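Local structure of HhaI Restriction Endonuclease (Haemophilus parahaemolyticus, 6UKF) at residues 113-116 with 117-120; 76-80 with 81-85; 46-49 with 50-54. The protein probably acts as a type II restriction endonuclease that cuts double-stranded DNA at its recognition sequence, here held with cognate DNA and calcium. All blocks are in the same frame, centred on the assembly; numbering follows the deposited sequence. Where two conformers were deposited one is given.

Contact 1: residues 113-116 with 117-120; sequences FVNW and IKEY. With nucleotides of chain B.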
# COMPACT_ATOMS: atom_id res chain seq x y z
N PHE A 113 15.40 3.77 7.61
CA PHE A 113 14.15 3.56 6.90
C PHE A 113 14.37 3.59 5.40
O PHE A 113 13.80 2.78 4.67
CB PHE A 113 13.16 4.65 7.31
CG PHE A 113 13.00 4.79 8.80
CD1 PHE A 113 12.98 3.68 9.63
CD2 PHE A 113 12.88 6.04 9.37
CE1 PHE A 113 12.84 3.81 10.99
CE2 PHE A 113 12.74 6.18 10.74
CZ PHE A 113 12.72 5.07 11.55
N VAL A 114 15.21 4.51 4.92
CA VAL A 114 15.55 4.52 3.50
C VAL A 114 16.18 3.20 3.10
O VAL A 114 15.88 2.64 2.04
CB VAL A 114 16.48 5.71 3.18
CG1 VAL A 114 17.04 5.58 1.77
CG2 VAL A 114 15.73 7.02 3.35
N ASN A 115 17.08 2.67 3.94
CA ASN A 115 17.73 1.41 3.61
C ASN A 115 16.76 0.25 3.64
O ASN A 115 16.86 -0.66 2.81
CB ASN A 115 18.92 1.17 4.54
CG ASN A 115 20.12 2.03 4.17
OD1 ASN A 115 20.30 2.39 3.01
ND2 ASN A 115 20.94 2.36 5.16
N TRP A 116 15.79 0.25 4.56
CA TRP A 116 14.75 -0.77 4.51
C TRP A 116 14.00 -0.69 3.18
O TRP A 116 13.78 -1.71 2.51
CB TRP A 116 13.76 -0.62 5.67
CG TRP A 116 12.77 -1.74 5.69
CD1 TRP A 116 12.86 -2.90 6.39
CD2 TRP A 116 11.55 -1.82 4.93
NE1 TRP A 116 11.77 -3.70 6.12
CE2 TRP A 116 10.96 -3.06 5.23
CE3 TRP A 116 10.90 -0.97 4.03
CZ2 TRP A 116 9.74 -3.46 4.67
CZ3 TRP A 116 9.70 -1.37 3.48
CH2 TRP A 116 9.14 -2.61 3.80
N ILE A 117 13.61 0.52 2.78
CA ILE A 117 12.89 0.72 1.53
C ILE A 117 13.71 0.21 0.35
O ILE A 117 13.19 -0.50 -0.53
CB ILE A 117 12.50 2.20 1.38
CG1 ILE A 117 11.37 2.55 2.36
CG2 ILE A 117 12.11 2.54 -0.05
CD1 ILE A 117 11.06 4.03 2.46
N LYS A 118 14.99 0.54 0.32
CA LYS A 118 15.84 0.09 -0.78
C LYS A 118 15.91 -1.43 -0.83
O LYS A 118 15.75 -2.04 -1.89
CB LYS A 118 17.24 0.69 -0.65
CG LYS A 118 17.28 2.17 -0.96
CD LYS A 118 18.66 2.76 -0.75
CE LYS A 118 18.69 4.22 -1.16
NZ LYS A 118 20.02 4.84 -0.89
N GLU A 119 16.16 -2.06 0.33
CA GLU A 119 16.21 -3.52 0.38
C GLU A 119 14.89 -4.12 -0.10
O GLU A 119 14.87 -5.02 -0.94
CB GLU A 119 16.48 -3.97 1.82
CG GLU A 119 17.88 -3.66 2.33
CD GLU A 119 18.89 -4.74 1.98
OE1 GLU A 119 18.48 -5.90 1.74
OE2 GLU A 119 20.10 -4.43 1.94
N TYR A 120 13.78 -3.63 0.45
CA TYR A 120 12.48 -4.21 0.14
C TYR A 120 12.15 -4.08 -1.34
O TYR A 120 11.77 -5.06 -1.99
CB TYR A 120 11.41 -3.54 0.99
CG TYR A 120 10.02 -4.00 0.65
CD1 TYR A 120 9.62 -5.30 0.92
CD2 TYR A 120 9.11 -3.15 0.03
CE1 TYR A 120 8.36 -5.74 0.60
CE2 TYR A 120 7.84 -3.57 -0.29
CZ TYR A 120 7.47 -4.87 -0.01
OH TYR A 120 6.21 -5.31 -0.33
P DG B 8 3.37 -3.38 -0.02
OP1 DG B 8 4.46 -3.47 -1.02
OP2 DG B 8 3.54 -2.56 1.20
O5' DG B 8 2.07 -2.88 -0.80
C5' DG B 8 1.74 -3.49 -2.05
C4' DG B 8 0.44 -2.95 -2.58
O4' DG B 8 -0.65 -3.39 -1.74
C3' DG B 8 0.33 -1.44 -2.59
O3' DG B 8 0.88 -0.93 -3.75
C2' DG B 8 -1.17 -1.20 -2.49
C1' DG B 8 -1.63 -2.36 -1.65
N9 DG B 8 -1.81 -2.07 -0.22
C8 DG B 8 -0.89 -2.24 0.79
N7 DG B 8 -1.37 -1.96 1.97
C5 DG B 8 -2.69 -1.60 1.73
C6 DG B 8 -3.71 -1.21 2.63
O6 DG B 8 -3.65 -1.10 3.86
N1 DG B 8 -4.90 -0.94 1.96
C2 DG B 8 -5.08 -1.03 0.61
N2 DG B 8 -6.30 -0.73 0.15
N3 DG B 8 -4.14 -1.40 -0.24
C4 DG B 8 -2.97 -1.68 0.39
O HOH W 1 20.50 4.80 1.94

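Contact 2: residues 76-80 with 81-85; sequences SEINP and YTQKI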
# COMPACT_ATOMS: atom_id res chain seq x y z
N SER A 76 7.71 -10.38 3.42
CA SER A 76 9.11 -10.07 3.14
C SER A 76 9.94 -10.52 4.32
O SER A 76 9.45 -10.59 5.45
CB SER A 76 9.34 -8.57 2.88
OG SER A 76 9.16 -7.82 4.07
N GLU A 77 11.20 -10.84 4.06
CA GLU A 77 12.05 -11.41 5.09
C GLU A 77 12.73 -10.31 5.90
O GLU A 77 12.89 -9.17 5.46
CB GLU A 77 13.11 -12.33 4.48
CG GLU A 77 14.14 -11.63 3.61
CD GLU A 77 15.15 -12.59 2.96
OE1 GLU A 77 16.17 -12.14 2.59
OE2 GLU A 77 14.86 -13.89 2.85
N ILE A 78 13.14 -10.68 7.11
CA ILE A 78 13.89 -9.77 7.96
C ILE A 78 15.21 -9.42 7.29
O ILE A 78 15.98 -10.31 6.90
CB ILE A 78 14.12 -10.43 9.33
CG1 ILE A 78 12.78 -10.70 10.03
CG2 ILE A 78 15.00 -9.56 10.19
CD1 ILE A 78 12.90 -11.59 11.24
N ASN A 79 15.47 -8.13 7.13
CA ASN A 79 16.76 -7.62 6.72
C ASN A 79 17.37 -6.82 7.87
O ASN A 79 16.73 -6.61 8.91
CB ASN A 79 16.63 -6.76 5.45
CG ASN A 79 15.82 -5.49 5.66
OD1 ASN A 79 16.16 -4.66 6.50
ND2 ASN A 79 14.77 -5.32 4.86
N PRO A 80 18.63 -6.40 7.75
CA PRO A 80 19.29 -5.75 8.89
C PRO A 80 18.57 -4.51 9.38
O PRO A 80 18.65 -4.18 10.57
CB PRO A 80 20.69 -5.43 8.36
CG PRO A 80 20.92 -6.43 7.29
CD PRO A 80 19.58 -6.64 6.64
N TYR A 81 17.85 -3.82 8.50
CA TYR A 81 17.14 -2.61 8.89
C TYR A 81 15.84 -2.95 9.60
O TYR A 81 15.46 -2.29 10.57
CB TYR A 81 16.97 -1.72 7.67
CG TYR A 81 18.27 -1.67 6.91
CD1 TYR A 81 19.35 -0.95 7.40
CD2 TYR A 81 18.46 -2.40 5.74
CE1 TYR A 81 20.56 -0.93 6.74
CE2 TYR A 81 19.67 -2.38 5.07
CZ TYR A 81 20.72 -1.65 5.57
OH TYR A 81 21.92 -1.63 4.91
N THR A 82 15.16 -4.01 9.15
CA THR A 82 14.09 -4.59 9.95
C THR A 82 14.58 -4.87 11.37
O THR A 82 13.91 -4.53 12.35
CB THR A 82 13.62 -5.91 9.33
OG1 THR A 82 13.50 -5.78 7.91
CG2 THR A 82 12.29 -6.33 9.94
N GLN A 83 15.76 -5.48 11.48
CA GLN A 83 16.28 -5.87 12.79
C GLN A 83 16.57 -4.65 13.66
O GLN A 83 16.30 -4.67 14.86
CB GLN A 83 17.52 -6.75 12.61
CG GLN A 83 17.18 -8.21 12.37
CD GLN A 83 18.28 -8.98 11.67
OE1 GLN A 83 19.32 -8.44 11.32
NE2 GLN A 83 18.04 -10.27 11.47
N LYS A 84 17.11 -3.59 13.06
CA LYS A 84 17.36 -2.37 13.84
C LYS A 84 16.06 -1.80 14.38
O LYS A 84 15.99 -1.36 15.53
CB LYS A 84 18.07 -1.33 12.98
CG LYS A 84 19.48 -1.71 12.54
CD LYS A 84 20.07 -0.64 11.63
CE LYS A 84 21.29 -1.15 10.88
NZ LYS A 84 22.32 -1.73 11.79
N ILE A 85 15.00 -1.80 13.56
CA ILE A 85 13.71 -1.28 14.00
C ILE A 85 13.15 -2.14 15.12
O ILE A 85 12.70 -1.63 16.16
CB ILE A 85 12.74 -1.19 12.81
CG1 ILE A 85 13.24 -0.17 11.79
CG2 ILE A 85 11.34 -0.85 13.29
CD1 ILE A 85 12.53 -0.23 10.46
O HOH W 2 11.26 -6.61 6.66
O HOH W 3 21.24 -4.69 12.33

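Contact 3: residues 46-49 with 50-54; sequences EAKM and PHSQC. With EDO (1,2-ethanediol), chain E; EDO (1,2-ethanediol), chain O; nucleotides of chain B.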
# COMPACT_ATOMS: atom_id res chain seq x y z
N GLU A 46 7.71 1.69 -9.52
CA GLU A 46 6.74 2.05 -8.51
C GLU A 46 6.32 3.50 -8.71
O GLU A 46 7.16 4.40 -8.68
CB GLU A 46 7.31 1.87 -7.10
CG GLU A 46 6.78 0.64 -6.38
CD GLU A 46 5.26 0.67 -6.25
OE1 GLU A 46 4.72 1.73 -5.88
OE2 GLU A 46 4.62 -0.36 -6.53
N ALA A 47 5.02 3.72 -8.92
CA ALA A 47 4.47 5.07 -8.97
C ALA A 47 4.09 5.48 -7.56
O ALA A 47 3.46 4.70 -6.83
CB ALA A 47 3.26 5.12 -9.90
N LYS A 48 4.49 6.68 -7.16
CA LYS A 48 4.16 7.20 -5.85
C LYS A 48 3.70 8.64 -5.99
O LYS A 48 4.36 9.45 -6.65
CB LYS A 48 5.38 7.16 -4.91
CG LYS A 48 5.74 5.77 -4.43
CD LYS A 48 4.73 5.26 -3.43
CE LYS A 48 4.79 3.76 -3.29
NZ LYS A 48 3.66 3.23 -2.47
N MET A 49 2.58 8.96 -5.36
CA MET A 49 2.17 10.35 -5.25
C MET A 49 3.10 11.07 -4.28
O MET A 49 3.84 10.44 -3.52
CB MET A 49 0.72 10.44 -4.78
CG MET A 49 -0.26 9.79 -5.73
SD MET A 49 -1.97 10.27 -5.45
CE MET A 49 -1.97 11.92 -6.14
N PRO A 50 3.09 12.41 -4.30
CA PRO A 50 3.99 13.15 -3.41
C PRO A 50 3.87 12.79 -1.94
O PRO A 50 4.87 12.84 -1.23
CB PRO A 50 3.62 14.61 -3.69
CG PRO A 50 3.15 14.60 -5.11
CD PRO A 50 2.44 13.29 -5.30
N HIS A 51 2.67 12.44 -1.47
CA HIS A 51 2.46 12.00 -0.09
C HIS A 51 1.89 10.59 -0.15
O HIS A 51 0.72 10.40 -0.49
CB HIS A 51 1.52 12.94 0.64
CG HIS A 51 2.00 14.36 0.66
ND1 HIS A 51 2.95 14.81 1.55
CD2 HIS A 51 1.67 15.41 -0.12
CE1 HIS A 51 3.18 16.10 1.32
NE2 HIS A 51 2.42 16.48 0.31
N SER A 52 2.72 9.60 0.18
CA SER A 52 2.38 8.20 0.02
C SER A 52 2.91 7.42 1.22
O SER A 52 3.67 7.93 2.04
CB SER A 52 3.01 7.62 -1.25
OG SER A 52 2.58 8.30 -2.41
N GLN A 53 2.52 6.15 1.28
CA GLN A 53 3.15 5.18 2.16
C GLN A 53 4.01 4.27 1.29
O GLN A 53 3.98 4.35 0.06
CB GLN A 53 2.09 4.44 2.98
CG GLN A 53 1.37 5.41 3.91
CD GLN A 53 0.24 4.79 4.70
OE1 GLN A 53 0.37 4.53 5.89
NE2 GLN A 53 -0.89 4.56 4.03
N CYS A 54 4.91 3.54 1.93
CA CYS A 54 6.00 2.92 1.18
C CYS A 54 6.50 1.62 1.81
O CYS A 54 7.71 1.43 1.98
CB CYS A 54 7.12 3.94 0.97
SG CYS A 54 8.04 3.71 -0.55
C1 EDO E . -2.20 13.42 -1.70
O1 EDO E . -1.82 13.84 -0.39
C2 EDO E . -1.13 12.50 -2.28
O2 EDO E . 0.05 13.26 -2.59
C1 EDO O . 5.34 -2.51 -4.52
O1 EDO O . 4.02 -2.73 -5.03
C2 EDO O . 6.09 -3.83 -4.41
O2 EDO O . 5.36 -4.72 -3.56
P DA B 10 0.40 5.78 -3.40
OP1 DA B 10 0.68 6.66 -4.56
OP2 DA B 10 1.44 4.85 -2.91
O5' DA B 10 -0.01 6.66 -2.12
C5' DA B 10 -0.73 7.86 -2.28
C4' DA B 10 -2.18 7.66 -1.89
O4' DA B 10 -2.27 7.19 -0.52
C3' DA B 10 -3.04 8.91 -1.96
O3' DA B 10 -4.33 8.55 -2.44
C2' DA B 10 -3.04 9.42 -0.52
C1' DA B 10 -3.01 8.12 0.27
N9 DA B 10 -2.35 8.21 1.57
C8 DA B 10 -1.14 8.78 1.85
N7 DA B 10 -0.79 8.68 3.11
C5 DA B 10 -1.83 7.98 3.69
C6 DA B 10 -2.07 7.56 5.01
N6 DA B 10 -1.22 7.79 6.01
N1 DA B 10 -3.21 6.88 5.26
C2 DA B 10 -4.06 6.66 4.24
N3 DA B 10 -3.95 7.01 2.96
C4 DA B 10 -2.80 7.68 2.75
P DC B 9 1.61 0.50 -3.73
OP1 DC B 9 2.03 0.75 -5.12
OP2 DC B 9 2.59 0.55 -2.62
O5' DC B 9 0.44 1.51 -3.35
C5' DC B 9 -0.52 1.85 -4.32
C4' DC B 9 -1.66 2.61 -3.72
O4' DC B 9 -2.37 1.79 -2.75
C3' DC B 9 -1.28 3.85 -2.92
O3' DC B 9 -0.92 4.93 -3.75
C2' DC B 9 -2.57 4.08 -2.13
C1' DC B 9 -2.98 2.64 -1.79
N1 DC B 9 -2.55 2.25 -0.42
C2 DC B 9 -3.40 2.50 0.65
O2 DC B 9 -4.51 3.00 0.42
N3 DC B 9 -3.01 2.17 1.90
C4 DC B 9 -1.80 1.63 2.10
N4 DC B 9 -1.46 1.33 3.36
C5 DC B 9 -0.90 1.38 1.02
C6 DC B 9 -1.31 1.71 -0.21

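Contact 1: residues 113-116 with 117-120
W116 and Y120, one turn apart on helix 110-123, lie side by side and point the same way, carrying this i/i+4 face of the helix out to the DNA backbone. The helix itself runs through regular backbone bonds, among them Y120 N to W116 O at 2.8 Å. W116 turns CG anti to its own backbone N (chi1 -175°), and Y120 does likewise, which lays the indole and the phenol along the same direction. The benzo ring of W116 and the Y120 ring are nearly parallel, with planes at 14°, but slid so far apart that they barely overlap, their centroids 4.9 Å from each other. What sits over the indole face is mostly Y120 CB, in a CH-pi contact 3.8 Å from the centroid of the six-membered ring; in return W116 CH2 lies over the Y120 ring, 3.6 Å from CG. I117 CG1 borders the indole at its edge, and F232 and F57 add further aromatic contacts to W116. On the more exposed flank, the extended chain of K118 runs alongside V114, with K118 CE 3.6 Å from V114 CG1. Its NZ forms a salt bridge with E145 and a hydrogen bond with the backbone O of E142. Water 1 also links the same NZ to N115 OD1, to which it donates at 2.6 Å. At the far end of Y120, OH donates to OP1 of DG8 of chain B at 2.6 Å. That phosphate oxygen lies near the plane of the phenol ring, at its edge, where a phenolic proton is favourably placed. An uncharged hydroxyl thus grips the DNA backbone through a short bond, while the indole packed against CB and CG probably helps to keep the ring in place.

Contact 2: residues 76-80 with 81-85
N79 and T82 grip each other at the start of helix 80-91, their side chains crossing at about a right angle. N79 holds CG between its backbone N and carbonyl carbon (chi1 65°), a rotation that swings the amide over the first turn of the helix. OD1 then accepts from T82 N at 2.9 Å, with an N-H...O angle of 162°, although the donor stands well above the carboxamide plane. A second bond to the same oxygen, from Y81 N, is weak because its angle is poor. T82 answers with OG1 beside its own backbone N and anti to the carbonyl carbon (chi1 -43°), where the hydroxyl accepts from N79 N at 3.2 Å. The reciprocal pair is a capping box, with N79 as N-cap and P80 as the first helical residue, a place where proline forfeits no backbone bond. Water 2 extends the network, sitting 2.7 Å from T82 OG1 and donating to E77 O. I78, just before the N-cap, meets Q83 in the first turn, the two side chains again nearly perpendicular, an isoleucine methyl against the aliphatic part of a glutamine. I78 CG2 meets Q83 CG at 3.4 Å, though Q83 was modelled in two conformers and this closeness is tentative. Y81 lies obliquely beside the cap, CD2 being 3.3 Å from N79 OD1. K84 is extended until its last torsion, where a bend brings NZ 3.2 Å from water 3, which in turn donates to P80 O.

Contact 3: residues 46-49 with 50-54
After strand 43-47 the chain turns through M49 and P50 and enters strand 51-62 at H51, M49 extended, P50 with helical backbone angles and H51 extended again. K48 reaches across this turn. Its chain bends at chi2 (-72°), passes CD beside S52 CB at 3.6 Å, and then runs extended to NZ. There the amine donates to three oxygens: Q53 O at 2.8 Å, OP2 of DA10 of chain B at 2.8 Å and OP2 of DC9 of chain B at 2.9 Å. The M49 backbone N joins in with a straight bond to OP1 of DA10 of chain B, 3.1 Å long. S52 OG sits 2.7 Å from M49 O and 3.1 Å from O5' of DA10 of chain B; its single proton could serve either acceptor, and S52 was modelled in two conformers. The Q53 amide has its partners elsewhere: OE1 bonds to R155, NE2 to O6 of a guanine base. E46, A47 and K48 have the E-X-K spacing of the PD-(D/E)XK nucleases, and D34 lies next to E46, consistent with that family's active-site motif. With one protein carbonyl and two successive phosphates as acceptors, K48 NZ is fixed in rotation and ties the turn directly to the DNA backbone where it passes the presumed catalytic centre.

Overall arrangement
Contacts 1 and 2 are neighbours, their centres about 9 Å apart: W116 lies against the capping box, NE1 being 3.2 Å from T82 OG1, and N115 CB packs on Y81 CE1 at 3.5 Å. Contact 3 touches contact 1 where W116 CZ3 meets C54 O at 3.7 Å, but its nearest atoms are about 10 Å from contact 2. W116 therefore bridges helix 80-91 and the strand that begins in residues 50-54. Contacts 1 and 3 hold three successive nucleotides, DG8, DC9 and DA10 of chain B. Calcium is bound by S151 and T153; the Q53 side chain comes within about 7 Å of a calcium ion, that of F113 within about 8 Å.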